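Local structure of hydrolase (Thermococcus thioreducens, 6IAH) at residues 40-45 against 71-76; 51-56 against 77-82; 126-131 against 161-166; 152-157 against 173-178; 180-185 against 212-217. The protein is a magnesium-binding phosphatase of the haloacid dehalogenase superfamily with diverse substrate specificity, probably acting on phosphoglycolate among other phosphate esters. All blocks are in the same frame, centred on the assembly; numbering follows the deposited sequence.

Contact 1 of 5, residues 40-45 against 71-76; sequences KPEWVR and RAEELV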
# COMPACT_ATOMS: atom_id res chain seq x y z
N LYS A 40 -17.13 -10.32 -0.71
CA LYS A 40 -16.17 -11.39 -1.00
C LYS A 40 -14.75 -10.84 -1.20
O LYS A 40 -14.54 -9.76 -1.77
CB LYS A 40 -16.58 -12.20 -2.22
CG LYS A 40 -17.69 -13.19 -1.99
CD LYS A 40 -18.00 -13.90 -3.30
CE LYS A 40 -19.45 -14.37 -3.38
NZ LYS A 40 -19.88 -14.67 -4.79
N PRO A 41 -13.75 -11.59 -0.72
CA PRO A 41 -12.37 -11.06 -0.71
C PRO A 41 -11.81 -10.81 -2.12
O PRO A 41 -11.10 -9.79 -2.32
CB PRO A 41 -11.59 -12.15 0.04
CG PRO A 41 -12.38 -13.43 -0.27
CD PRO A 41 -13.81 -13.02 -0.32
N GLU A 42 -12.15 -11.69 -3.07
CA GLU A 42 -11.71 -11.53 -4.42
C GLU A 42 -12.22 -10.24 -5.07
O GLU A 42 -11.54 -9.72 -5.94
CB GLU A 42 -12.01 -12.72 -5.33
CG GLU A 42 -13.49 -12.99 -5.63
CD GLU A 42 -14.13 -14.08 -4.76
OE1 GLU A 42 -13.65 -14.31 -3.60
OE2 GLU A 42 -15.13 -14.67 -5.24
N TRP A 43 -13.40 -9.74 -4.64
CA TRP A 43 -13.97 -8.49 -5.19
C TRP A 43 -13.08 -7.31 -4.85
O TRP A 43 -12.84 -6.49 -5.71
CB TRP A 43 -15.38 -8.19 -4.69
CG TRP A 43 -16.38 -9.22 -5.00
CD1 TRP A 43 -16.31 -10.19 -5.97
CD2 TRP A 43 -17.66 -9.34 -4.42
NE1 TRP A 43 -17.47 -10.93 -5.99
CE2 TRP A 43 -18.32 -10.43 -5.06
CE3 TRP A 43 -18.34 -8.63 -3.42
CZ2 TRP A 43 -19.60 -10.83 -4.71
CZ3 TRP A 43 -19.62 -9.02 -3.07
CH2 TRP A 43 -20.24 -10.12 -3.71
N VAL A 44 -12.61 -7.26 -3.61
CA VAL A 44 -11.70 -6.21 -3.16
C VAL A 44 -10.40 -6.22 -3.98
O VAL A 44 -9.91 -5.19 -4.46
CB VAL A 44 -11.36 -6.36 -1.66
CG1 VAL A 44 -10.36 -5.27 -1.22
CG2 VAL A 44 -12.60 -6.27 -0.77
N ARG A 45 -9.79 -7.39 -4.03
CA ARG A 45 -8.54 -7.59 -4.76
C ARG A 45 -8.65 -7.26 -6.21
O ARG A 45 -7.84 -6.53 -6.76
CB ARG A 45 -8.06 -9.06 -4.58
CG ARG A 45 -7.60 -9.33 -3.17
CD ARG A 45 -6.93 -10.68 -3.04
NE ARG A 45 -7.75 -11.79 -3.58
CZ ARG A 45 -8.40 -12.71 -2.86
NH1 ARG A 45 -8.39 -12.76 -1.53
NH2 ARG A 45 -9.09 -13.64 -3.49
N ARG A 71 -25.58 -7.27 -7.73
CA ARG A 71 -24.85 -7.84 -8.89
C ARG A 71 -23.33 -7.56 -8.81
O ARG A 71 -22.67 -7.30 -9.83
CB ARG A 71 -25.39 -7.25 -10.20
CG ARG A 71 -26.89 -7.32 -10.35
CD ARG A 71 -27.36 -7.07 -11.76
NE ARG A 71 -27.14 -5.68 -12.12
CZ ARG A 71 -26.18 -5.20 -12.91
NH1 ARG A 71 -25.29 -5.99 -13.53
NH2 ARG A 71 -26.12 -3.87 -13.10
N ALA A 72 -22.78 -7.60 -7.59
CA ALA A 72 -21.39 -7.21 -7.40
C ALA A 72 -20.44 -8.05 -8.24
O ALA A 72 -19.56 -7.54 -8.97
CB ALA A 72 -21.00 -7.28 -5.96
N GLU A 73 -20.66 -9.36 -8.20
CA GLU A 73 -19.83 -10.23 -9.01
C GLU A 73 -19.76 -9.86 -10.47
O GLU A 73 -18.65 -9.73 -11.02
CB GLU A 73 -20.24 -11.69 -8.84
CG GLU A 73 -19.32 -12.62 -9.59
CD GLU A 73 -18.91 -13.74 -8.69
OE1 GLU A 73 -18.10 -13.46 -7.76
OE2 GLU A 73 -19.49 -14.84 -8.86
N GLU A 74 -20.93 -9.70 -11.10
CA GLU A 74 -21.05 -9.25 -12.47
C GLU A 74 -20.41 -7.86 -12.65
O GLU A 74 -19.79 -7.64 -13.66
CB GLU A 74 -22.51 -9.10 -12.89
CG GLU A 74 -23.33 -10.34 -13.17
CD GLU A 74 -24.76 -9.95 -13.57
OE1 GLU A 74 -24.96 -8.85 -14.17
OE2 GLU A 74 -25.71 -10.69 -13.27
N LEU A 75 -20.61 -6.95 -11.68
CA LEU A 75 -20.14 -5.57 -11.83
C LEU A 75 -18.61 -5.47 -11.72
O LEU A 75 -18.00 -4.67 -12.42
CB LEU A 75 -20.83 -4.62 -10.85
CG LEU A 75 -22.27 -4.31 -11.19
CD1 LEU A 75 -23.03 -3.75 -10.02
CD2 LEU A 75 -22.35 -3.39 -12.40
N VAL A 76 -18.02 -6.30 -10.87
CA VAL A 76 -16.57 -6.39 -10.80
C VAL A 76 -16.03 -6.82 -12.18
O VAL A 76 -15.04 -6.29 -12.63
CB VAL A 76 -16.08 -7.32 -9.68
CG1 VAL A 76 -14.53 -7.61 -9.77
CG2 VAL A 76 -16.45 -6.73 -8.32

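Contact 2 of 5, residues 51-56 against 77-82; sequences GSFGDD and EEFPEG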
# COMPACT_ATOMS: atom_id res chain seq x y z
N GLY A 51 -8.71 -1.69 -11.48
CA GLY A 51 -9.07 -0.26 -11.42
C GLY A 51 -7.84 0.63 -11.31
O GLY A 51 -6.71 0.15 -11.22
N SER A 52 -8.09 1.92 -11.42
CA SER A 52 -7.17 3.03 -11.08
C SER A 52 -7.85 3.89 -10.05
O SER A 52 -7.96 5.12 -10.18
CB SER A 52 -6.84 3.90 -12.30
OG SER A 52 -6.16 3.13 -13.26
N PHE A 53 -8.32 3.25 -8.99
CA PHE A 53 -8.98 3.96 -7.93
C PHE A 53 -7.98 4.76 -7.18
O PHE A 53 -6.86 4.32 -6.98
CB PHE A 53 -9.67 3.01 -6.95
CG PHE A 53 -10.87 2.36 -7.53
CD1 PHE A 53 -12.09 3.00 -7.49
CD2 PHE A 53 -10.79 1.11 -8.10
CE1 PHE A 53 -13.23 2.43 -8.01
CE2 PHE A 53 -11.92 0.50 -8.61
CZ PHE A 53 -13.16 1.14 -8.57
N GLY A 54 -8.42 5.91 -6.71
CA GLY A 54 -7.55 6.85 -6.03
C GLY A 54 -7.07 6.31 -4.70
O GLY A 54 -5.96 6.59 -4.31
N ASP A 55 -7.89 5.49 -4.01
CA ASP A 55 -7.56 5.06 -2.68
C ASP A 55 -8.56 3.98 -2.33
O ASP A 55 -9.51 3.76 -3.09
CB ASP A 55 -7.52 6.21 -1.68
CG ASP A 55 -8.78 7.06 -1.68
OD1 ASP A 55 -9.90 6.51 -1.50
OD2 ASP A 55 -8.66 8.31 -1.86
N ASP A 56 -8.36 3.33 -1.19
CA ASP A 56 -9.32 2.27 -0.75
C ASP A 56 -10.66 2.84 -0.21
O ASP A 56 -11.59 2.08 -0.03
CB ASP A 56 -8.66 1.36 0.26
CG ASP A 56 -7.67 0.40 -0.37
OD1 ASP A 56 -7.75 0.09 -1.58
OD2 ASP A 56 -6.78 -0.07 0.36
N GLU A 77 -16.72 -7.74 -12.84
CA GLU A 77 -16.29 -8.24 -14.15
C GLU A 77 -16.50 -7.18 -15.21
O GLU A 77 -15.69 -7.04 -16.14
CB GLU A 77 -17.02 -9.57 -14.47
CG GLU A 77 -16.78 -10.26 -15.81
CD GLU A 77 -15.30 -10.43 -16.24
OE1 GLU A 77 -14.41 -10.83 -15.41
OE2 GLU A 77 -15.06 -10.13 -17.45
N GLU A 78 -17.59 -6.44 -15.11
CA GLU A 78 -17.93 -5.47 -16.13
C GLU A 78 -17.00 -4.25 -15.98
O GLU A 78 -16.73 -3.57 -16.95
CB GLU A 78 -19.39 -5.01 -15.99
CG GLU A 78 -19.75 -3.78 -16.81
CD GLU A 78 -21.23 -3.38 -16.82
OE1 GLU A 78 -21.98 -3.90 -15.97
OE2 GLU A 78 -21.62 -2.53 -17.69
N PHE A 79 -16.54 -3.95 -14.76
CA PHE A 79 -15.85 -2.65 -14.49
C PHE A 79 -14.59 -2.53 -15.38
O PHE A 79 -13.84 -3.46 -15.46
CB PHE A 79 -15.51 -2.55 -12.99
CG PHE A 79 -14.83 -1.27 -12.58
CD1 PHE A 79 -15.57 -0.17 -12.21
CD2 PHE A 79 -13.44 -1.18 -12.55
CE1 PHE A 79 -14.95 1.01 -11.86
CE2 PHE A 79 -12.83 -0.01 -12.17
CZ PHE A 79 -13.59 1.08 -11.83
N PRO A 80 -14.38 -1.40 -16.05
CA PRO A 80 -13.26 -1.31 -17.02
C PRO A 80 -11.91 -1.23 -16.35
O PRO A 80 -11.74 -0.54 -15.34
CB PRO A 80 -13.55 0.01 -17.79
CG PRO A 80 -14.41 0.80 -16.89
CD PRO A 80 -15.26 -0.23 -16.15
N GLU A 81 -10.95 -1.92 -16.94
CA GLU A 81 -9.59 -1.78 -16.60
C GLU A 81 -9.23 -0.31 -16.61
O GLU A 81 -9.61 0.37 -17.54
CB GLU A 81 -8.74 -2.49 -17.66
CG GLU A 81 -7.25 -2.51 -17.38
CD GLU A 81 -6.46 -2.98 -18.60
OE1 GLU A 81 -7.05 -3.65 -19.50
OE2 GLU A 81 -5.27 -2.63 -18.65
N GLY A 82 -8.56 0.17 -15.60
CA GLY A 82 -8.22 1.61 -15.54
C GLY A 82 -9.38 2.55 -15.14
O GLY A 82 -9.19 3.76 -15.09

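Contact 3 of 5, residues 126-131 against 161-166; sequences KKERPI and ERIIGF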
# COMPACT_ATOMS: atom_id res chain seq x y z
N LYS A 126 -2.63 -3.17 13.24
CA LYS A 126 -1.86 -3.96 14.18
C LYS A 126 -1.85 -5.45 13.81
O LYS A 126 -1.11 -6.19 14.43
CB LYS A 126 -2.34 -3.66 15.62
CG LYS A 126 -2.29 -2.15 15.92
CD LYS A 126 -2.63 -1.75 17.36
CE LYS A 126 -3.70 -2.65 18.01
NZ LYS A 126 -5.09 -2.57 17.46
N LYS A 127 -2.61 -5.87 12.79
CA LYS A 127 -2.47 -7.24 12.26
C LYS A 127 -1.32 -7.37 11.25
O LYS A 127 -1.03 -8.47 10.83
CB LYS A 127 -3.76 -7.69 11.61
CG LYS A 127 -4.92 -7.84 12.61
CD LYS A 127 -6.00 -8.66 11.93
CE LYS A 127 -7.34 -8.62 12.65
NZ LYS A 127 -7.16 -9.04 14.06
N GLU A 128 -0.70 -6.24 10.84
CA GLU A 128 0.47 -6.25 9.95
C GLU A 128 1.69 -6.79 10.76
O GLU A 128 1.77 -6.59 12.02
CB GLU A 128 0.74 -4.83 9.42
CG GLU A 128 -0.41 -4.29 8.57
CD GLU A 128 -0.27 -2.86 8.11
OE1 GLU A 128 0.81 -2.32 8.34
OE2 GLU A 128 -1.25 -2.28 7.50
N ARG A 129 2.60 -7.47 10.06
CA ARG A 129 3.71 -8.17 10.69
C ARG A 129 4.99 -7.83 9.99
O ARG A 129 5.01 -7.69 8.74
CB ARG A 129 3.49 -9.68 10.54
CG ARG A 129 2.37 -10.18 11.41
CD ARG A 129 2.30 -11.69 11.56
NE ARG A 129 2.83 -12.50 10.45
CZ ARG A 129 2.49 -13.79 10.22
NH1 ARG A 129 1.61 -14.43 11.00
NH2 ARG A 129 3.02 -14.45 9.18
N PRO A 130 6.09 -7.74 10.74
CA PRO A 130 7.37 -7.44 10.09
C PRO A 130 7.83 -8.64 9.25
O PRO A 130 7.60 -9.81 9.64
CB PRO A 130 8.30 -7.16 11.27
CG PRO A 130 7.72 -7.92 12.39
CD PRO A 130 6.25 -7.83 12.21
N ILE A 131 8.31 -8.38 8.04
CA ILE A 131 9.10 -9.38 7.30
C ILE A 131 10.58 -9.17 7.64
O ILE A 131 11.28 -10.08 8.00
CB ILE A 131 8.87 -9.33 5.77
CG1 ILE A 131 7.38 -9.51 5.45
CG2 ILE A 131 9.74 -10.37 5.08
CD1 ILE A 131 6.98 -9.07 4.04
N GLU A 161 7.47 1.99 11.02
CA GLU A 161 8.59 1.98 11.94
C GLU A 161 8.33 1.31 13.29
O GLU A 161 9.22 0.66 13.83
CB GLU A 161 9.09 3.39 12.18
CG GLU A 161 9.67 3.95 10.92
CD GLU A 161 9.99 5.43 11.04
OE1 GLU A 161 9.35 6.14 11.84
OE2 GLU A 161 10.92 5.86 10.35
N ARG A 162 7.11 1.39 13.81
CA ARG A 162 6.72 0.63 14.99
C ARG A 162 6.68 -0.85 14.73
O ARG A 162 7.18 -1.65 15.54
CB ARG A 162 5.36 1.08 15.51
CG ARG A 162 5.37 2.55 15.99
CD ARG A 162 3.99 2.79 16.60
NE ARG A 162 3.58 4.17 16.53
CZ ARG A 162 2.33 4.55 16.80
NH1 ARG A 162 1.43 3.71 17.26
NH2 ARG A 162 2.02 5.79 16.69
N ILE A 163 6.12 -1.22 13.61
CA ILE A 163 5.97 -2.65 13.27
C ILE A 163 7.34 -3.31 13.08
O ILE A 163 7.55 -4.41 13.51
CB ILE A 163 5.09 -2.82 12.00
CG1 ILE A 163 3.64 -2.42 12.31
CG2 ILE A 163 5.08 -4.27 11.47
CD1 ILE A 163 2.84 -2.03 11.13
N ILE A 164 8.23 -2.59 12.37
CA ILE A 164 9.56 -3.06 12.02
C ILE A 164 10.51 -3.02 13.21
O ILE A 164 11.28 -3.94 13.42
CB ILE A 164 10.14 -2.22 10.85
CG1 ILE A 164 9.33 -2.48 9.58
CG2 ILE A 164 11.62 -2.52 10.60
CD1 ILE A 164 9.43 -1.43 8.52
N GLY A 165 10.43 -1.96 14.01
CA GLY A 165 11.35 -1.72 15.08
C GLY A 165 12.62 -1.08 14.57
O GLY A 165 13.72 -1.37 15.07
N PHE A 166 12.47 -0.20 13.59
CA PHE A 166 13.60 0.54 13.03
C PHE A 166 13.11 1.81 12.42
O PHE A 166 12.05 1.83 11.79
CB PHE A 166 14.34 -0.33 12.00
CG PHE A 166 15.62 0.31 11.46
CD1 PHE A 166 16.84 0.09 12.08
CD2 PHE A 166 15.60 1.04 10.29
CE1 PHE A 166 17.99 0.65 11.58
CE2 PHE A 166 16.76 1.60 9.76
CZ PHE A 166 17.96 1.41 10.41

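Contact 4 of 5, residues 152-157 against 173-178; sequences RSALEM and TREAYL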
# COMPACT_ATOMS: atom_id res chain seq x y z
N ARG A 152 2.91 4.90 1.48
CA ARG A 152 2.44 5.28 2.81
C ARG A 152 2.58 6.80 3.02
O ARG A 152 3.50 7.40 2.50
CB ARG A 152 3.20 4.50 3.91
CG ARG A 152 2.72 3.06 4.16
CD ARG A 152 3.64 2.31 5.16
NE ARG A 152 3.17 0.92 5.35
CZ ARG A 152 2.54 0.47 6.41
NH1 ARG A 152 2.34 1.26 7.49
NH2 ARG A 152 2.11 -0.82 6.37
N SER A 153 1.66 7.38 3.81
CA SER A 153 1.80 8.74 4.33
C SER A 153 2.82 8.72 5.43
O SER A 153 3.14 7.65 5.93
CB SER A 153 0.45 9.21 4.94
OG SER A 153 0.09 8.40 6.03
N ALA A 154 3.33 9.91 5.80
CA ALA A 154 4.15 10.08 6.98
C ALA A 154 3.60 9.39 8.25
O ALA A 154 4.35 8.72 8.95
CB ALA A 154 4.39 11.55 7.23
N LEU A 155 2.32 9.53 8.53
CA LEU A 155 1.74 8.90 9.69
C LEU A 155 1.83 7.40 9.55
O LEU A 155 2.17 6.70 10.50
CB LEU A 155 0.26 9.29 9.81
CG LEU A 155 -0.51 8.80 11.04
CD1 LEU A 155 -1.52 9.87 11.47
CD2 LEU A 155 -1.23 7.49 10.81
N GLU A 156 1.48 6.89 8.38
CA GLU A 156 1.52 5.44 8.13
C GLU A 156 2.96 4.90 8.15
O GLU A 156 3.19 3.71 8.43
CB GLU A 156 0.87 5.13 6.79
CG GLU A 156 -0.64 5.18 6.85
CD GLU A 156 -1.24 5.14 5.47
OE1 GLU A 156 -0.54 5.42 4.45
OE2 GLU A 156 -2.39 4.72 5.43
N MET A 157 3.92 5.76 7.80
CA MET A 157 5.31 5.42 7.84
C MET A 157 5.82 5.32 9.32
O MET A 157 6.59 4.40 9.65
CB MET A 157 6.12 6.45 7.01
CG MET A 157 7.54 6.03 6.71
SD MET A 157 7.79 4.32 6.01
CE MET A 157 9.30 3.95 6.80
N THR A 173 7.55 9.58 1.01
CA THR A 173 6.17 9.12 1.27
C THR A 173 5.28 9.85 0.28
O THR A 173 5.74 10.72 -0.48
CB THR A 173 5.69 9.43 2.72
OG1 THR A 173 5.95 10.80 3.01
CG2 THR A 173 6.46 8.60 3.69
N ARG A 174 4.02 9.48 0.29
CA ARG A 174 3.10 9.97 -0.74
C ARG A 174 2.81 11.48 -0.73
O ARG A 174 2.30 11.98 -1.70
CB ARG A 174 1.82 9.16 -0.72
CG ARG A 174 0.92 9.44 0.47
CD ARG A 174 -0.50 9.03 0.17
NE ARG A 174 -1.34 9.04 1.37
CZ ARG A 174 -1.63 7.97 2.13
NH1 ARG A 174 -1.11 6.73 1.89
NH2 ARG A 174 -2.42 8.14 3.18
N GLU A 175 3.15 12.18 0.34
CA GLU A 175 3.09 13.66 0.41
C GLU A 175 4.00 14.31 -0.63
O GLU A 175 3.82 15.48 -0.94
CB GLU A 175 3.59 14.21 1.77
CG GLU A 175 2.68 13.94 2.98
CD GLU A 175 2.79 12.52 3.50
OE1 GLU A 175 3.72 11.82 3.05
OE2 GLU A 175 1.92 12.09 4.29
N ALA A 176 5.02 13.60 -1.08
CA ALA A 176 6.06 14.19 -1.88
C ALA A 176 5.98 13.72 -3.36
O ALA A 176 5.84 14.58 -4.29
CB ALA A 176 7.39 13.89 -1.23
N TYR A 177 5.99 12.38 -3.56
CA TYR A 177 6.09 11.71 -4.87
C TYR A 177 5.39 10.37 -4.79
O TYR A 177 5.13 9.88 -3.71
CB TYR A 177 7.54 11.47 -5.29
CG TYR A 177 8.33 12.75 -5.40
CD1 TYR A 177 8.25 13.53 -6.55
CD2 TYR A 177 9.10 13.21 -4.36
CE1 TYR A 177 8.95 14.71 -6.66
CE2 TYR A 177 9.77 14.44 -4.45
CZ TYR A 177 9.70 15.15 -5.63
OH TYR A 177 10.37 16.36 -5.78
N LEU A 178 5.02 9.83 -5.94
CA LEU A 178 4.37 8.53 -5.98
C LEU A 178 5.03 7.67 -7.06
O LEU A 178 5.15 8.08 -8.23
CB LEU A 178 2.85 8.62 -6.22
CG LEU A 178 2.01 7.45 -5.66
CD1 LEU A 178 1.94 7.49 -4.12
CD2 LEU A 178 0.58 7.40 -6.23
O HOH W 1 0.43 11.61 7.33

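Contact 5 of 5, residues 180-185 against 212-217; sequences PDPRAL and GKYGDF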
# COMPACT_ATOMS: atom_id res chain seq x y z
N PRO A 180 5.10 5.22 -10.05
CA PRO A 180 6.44 4.90 -10.50
C PRO A 180 7.18 6.10 -11.03
O PRO A 180 8.03 5.95 -11.89
CB PRO A 180 6.19 3.87 -11.57
CG PRO A 180 4.88 4.26 -12.20
CD PRO A 180 4.07 4.81 -11.07
N ASP A 181 6.87 7.26 -10.50
CA ASP A 181 7.58 8.51 -10.85
C ASP A 181 9.04 8.42 -10.38
O ASP A 181 9.31 8.39 -9.19
CB ASP A 181 6.86 9.70 -10.21
CG ASP A 181 7.53 11.05 -10.48
OD1 ASP A 181 8.58 11.06 -11.13
OD2 ASP A 181 7.01 12.11 -10.01
N PRO A 182 9.99 8.47 -11.32
CA PRO A 182 11.36 8.29 -10.96
C PRO A 182 11.95 9.42 -10.10
O PRO A 182 12.98 9.22 -9.49
CB PRO A 182 12.08 8.19 -12.31
CG PRO A 182 11.24 9.00 -13.24
CD PRO A 182 9.85 8.72 -12.78
N ARG A 183 11.29 10.55 -10.04
CA ARG A 183 11.74 11.68 -9.18
C ARG A 183 11.73 11.29 -7.69
O ARG A 183 12.46 11.86 -6.91
CB ARG A 183 10.83 12.89 -9.36
CG ARG A 183 10.84 13.48 -10.77
CD ARG A 183 9.65 14.41 -11.03
NE ARG A 183 9.62 14.84 -12.43
CZ ARG A 183 9.23 14.10 -13.47
NH1 ARG A 183 8.79 12.85 -13.31
NH2 ARG A 183 9.28 14.63 -14.71
N ALA A 184 10.90 10.32 -7.30
CA ALA A 184 10.85 9.78 -5.95
C ALA A 184 12.18 9.15 -5.51
O ALA A 184 12.62 9.29 -4.37
CB ALA A 184 9.71 8.73 -5.82
N LEU A 185 12.84 8.48 -6.46
CA LEU A 185 14.07 7.82 -6.19
C LEU A 185 15.18 8.86 -6.28
O LEU A 185 16.09 8.89 -5.42
CB LEU A 185 14.28 6.63 -7.16
CG LEU A 185 15.49 5.72 -6.86
CD1 LEU A 185 15.67 5.22 -5.40
CD2 LEU A 185 15.44 4.55 -7.86
N GLY A 212 15.60 5.17 -17.34
CA GLY A 212 15.28 5.98 -18.51
C GLY A 212 15.64 7.45 -18.36
O GLY A 212 16.15 8.07 -19.29
N LYS A 213 15.41 8.00 -17.18
CA LYS A 213 15.54 9.45 -16.96
C LYS A 213 16.87 9.89 -16.38
O LYS A 213 17.41 10.93 -16.76
CB LYS A 213 14.41 9.94 -16.04
CG LYS A 213 14.24 11.46 -16.02
CD LYS A 213 12.96 11.83 -15.30
CE LYS A 213 12.92 13.30 -14.96
NZ LYS A 213 12.55 14.05 -16.17
N TYR A 214 17.38 9.11 -15.43
CA TYR A 214 18.50 9.59 -14.62
C TYR A 214 19.75 8.81 -14.85
O TYR A 214 20.78 9.41 -15.11
CB TYR A 214 18.13 9.62 -13.15
CG TYR A 214 17.03 10.59 -12.82
CD1 TYR A 214 17.26 11.96 -12.80
CD2 TYR A 214 15.75 10.12 -12.48
CE1 TYR A 214 16.26 12.83 -12.47
CE2 TYR A 214 14.75 10.99 -12.16
CZ TYR A 214 15.00 12.33 -12.13
OH TYR A 214 13.96 13.12 -11.80
N GLY A 215 19.66 7.49 -14.81
CA GLY A 215 20.85 6.68 -14.84
C GLY A 215 20.69 5.33 -14.17
O GLY A 215 19.59 4.96 -13.75
N ASP A 216 21.81 4.64 -14.00
CA ASP A 216 21.76 3.26 -13.61
C ASP A 216 21.36 3.08 -12.15
O ASP A 216 21.68 3.90 -11.29
CB ASP A 216 23.08 2.57 -13.83
CG ASP A 216 22.90 1.12 -13.84
OD1 ASP A 216 21.72 0.74 -14.09
OD2 ASP A 216 23.87 0.39 -13.55
N PHE A 217 20.64 2.00 -11.90
CA PHE A 217 20.21 1.67 -10.54
C PHE A 217 19.67 0.26 -10.65
O PHE A 217 19.08 -0.08 -11.65
CB PHE A 217 19.10 2.62 -10.09
CG PHE A 217 19.09 2.86 -8.64
CD1 PHE A 217 19.95 3.77 -8.07
CD2 PHE A 217 18.23 2.15 -7.82
CE1 PHE A 217 19.95 3.98 -6.69
CE2 PHE A 217 18.22 2.35 -6.47
CZ PHE A 217 19.06 3.27 -5.89

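Contact 1 of 5, residues 40-45 against 71-76
The start of helix 41-50 runs beside helix 72-78, with W43 level with V76, and the short axes lie 25° from parallel, 10.5 Å apart at closest approach. W43 CG is anti to its own carbonyl carbon (chi1 -60°), and the indole beyond it lies against A72 and E73. A72 CB sits over one face of the six-membered ring, 3.7 Å from its centroid, as a CH-pi contact. On the opposite face lies K40 CB. This is helix-to-helix packing in the helical part of the chain that precedes strand 129-130. L63 of helix 56-68 also touches W43. The indole N-H points almost straight at a carboxylate: W43 NE1 donates to E73 OE1 at 3.2 Å, in the ring plane. The same E73 OE1 forms a long salt bridge with K40 NZ at 3.7 Å. E42 brings a like charge close, with OE2 4.1 Å from E73 OE1; K40 and the indole N-H probably offset the repulsion. V76 CG2 lies 4.1 Å from W43 CB.

Contact 2 of 5, residues 51-56 against 77-82
F53 and F79 meet tip to tip, and their rings are the tight part of this contact. F53 CZ lies 3.3 Å from F79 CZ. The ring planes are only 13° apart, but they are slid so far that the rings barely overlap, with centroids 5.0 Å apart. F79 CG is anti to its own backbone N (chi1 -179°), which starts the side chain on its way to the other loop. G51 CA comes up at the edge of the F79 ring, 3.8 Å from F79 CE2. A side chain on G51 would meet the F53 ring. An alanine in place of F53 would probably leave a gap at the tip of F79 and let that ring shift. The S52-G82 side is exposed and its side-chain contact is slight, though backbone bonds to G83 and K50 hold it. There S52 OG rests 3.4 Å from G82 CA. The contact joins the loop after helix 41-50 to the loop that follows helix 72-78. L47 of helix 41-50 touches both phenyl rings. F53 also packs on V59 and A62 of helix 56-68, while F79 meets W87 of helix 85-92 edge to face.

Contact 3 of 5, residues 126-131 against 161-166
I163 sends its two branches to different neighbours: CG1 is anti to its carbonyl carbon (chi1 -69°), and CG2 is anti to its backbone N. A chi2 of 157° carries CD1 on to E128, 3.5 Å from E128 OE1 and 3.9 Å from E128 CB. The CG2 methyl lies against the proline, 3.8 Å from P130 CD. The E128 chain is extended beyond CG (chi2 175°), and its carboxylate is buried. Its charge is met by outside partners: R152 forms a salt bridge to OE1, while Y109 and S17 hydrogen-bond to OE2. P130 also packs on the last turn of the helix, where P130 CB is 3.6 Å from I163 O. The contact is mainly apolar packing, beside the magnesium site of a HAD-type phosphatase; E128 lies near the metal ligand D8 without touching it. Strand 129-130 pairs antiparallel with strand 12-13, whose I12 touches E128, I163 and I164. Helix 154-164 thus packs its C-terminal end against this two-stranded sheet, and helix 134-141 meets I164 through L137.

Contact 4 of 5, residues 152-157 against 173-178
The start of helix 154-164 lies close to the magnesium site and meets the loop after strand 171-172. S153 and E156 form a capping box: E156 N donates to S153 OG at 3.1 Å, and S153 N donates to E156 OE1 at 3.0 Å. The same E156 OE1 receives R174 NH1 at 2.9 Å, a salt bridge whose hydrogen bond is weak. Carboxylate and guanidinium planes stand at 90°. R174 lays one face of its guanidinium over S153 CB. An alanine in place of E156 would probably leave R174 without its charge partner and S153 N without its acceptor. E175 reaches the next backbone N-H, with A154 N to E175 OE2 at 3.0 Å. Between the backbones, R174 N donates to R152 O at 3.1 Å. T173 CG2 packs 4.0 Å from M157 CB. R152 itself turns to the site, with a salt bridge to the metal ligand D8. Such a strand-to-helix turn at the C-terminal edge of the parallel sheet is where the HAD fold places its active site.

Contact 5 of 5, residues 180-185 against 212-217
L185 lays its CD2 methyl over one face of the F217 ring, a CH-pi contact with CD2 4.0 Å from the ring centroid. With L185 CG anti to its own backbone N (chi1 -173°), the two side chains meet tip to tip. In this HAD-type alpha/beta fold the contact joins the start of helix 183-189 to the turn that leads from helix 201-213 into strand 218-221, an outermost strand of the parallel sheet. Y210 of helix 201-213 meets the F217 ring edge to face and also touches L185. Further out, P182 and Y214 cross at about a right angle, with P182 CB 3.9 Å from Y214 CE2. The Y214 ring stacks on W186, one turn along from P182. Its hydroxyl end lies by the arginine, Y214 OH 3.3 Å from R183 CG. K213 CG sits over the centre of the Y214 ring. K213 CD then packs 3.9 Å from P182 CG, and K213 CE lies over a face of the R183 guanidinium. This brings two like charges together, R183 NH2 and K213 NZ at 3.6 Å, a pairing that probably costs some energy. D181 probably offsets it on the arginine side. D181 OD1 takes R183 NH1 at 2.8 Å and R183 N at 3.0 Å, and the two donors approach from opposite faces of the carboxylate plane.

From the N terminus, contacts 1 and 2 come first. Their segments alternate along the chain, so the loops they close cross. Both use helix 72-78 and bind it to helix 41-50 and the loop that follows. Contact 3 opens after both have closed, about 30 Å from contact 1 between centres. It crosses contact 4, and they share helix 154-164: contact 3 holds its end against strand 129-130, contact 4 its start against the loop after strand 171-172. Contact 5 follows in series and ties helix 183-189 to the turn before strand 218-221. Y177 of contact 4 packs on R183 and A184 of contact 5.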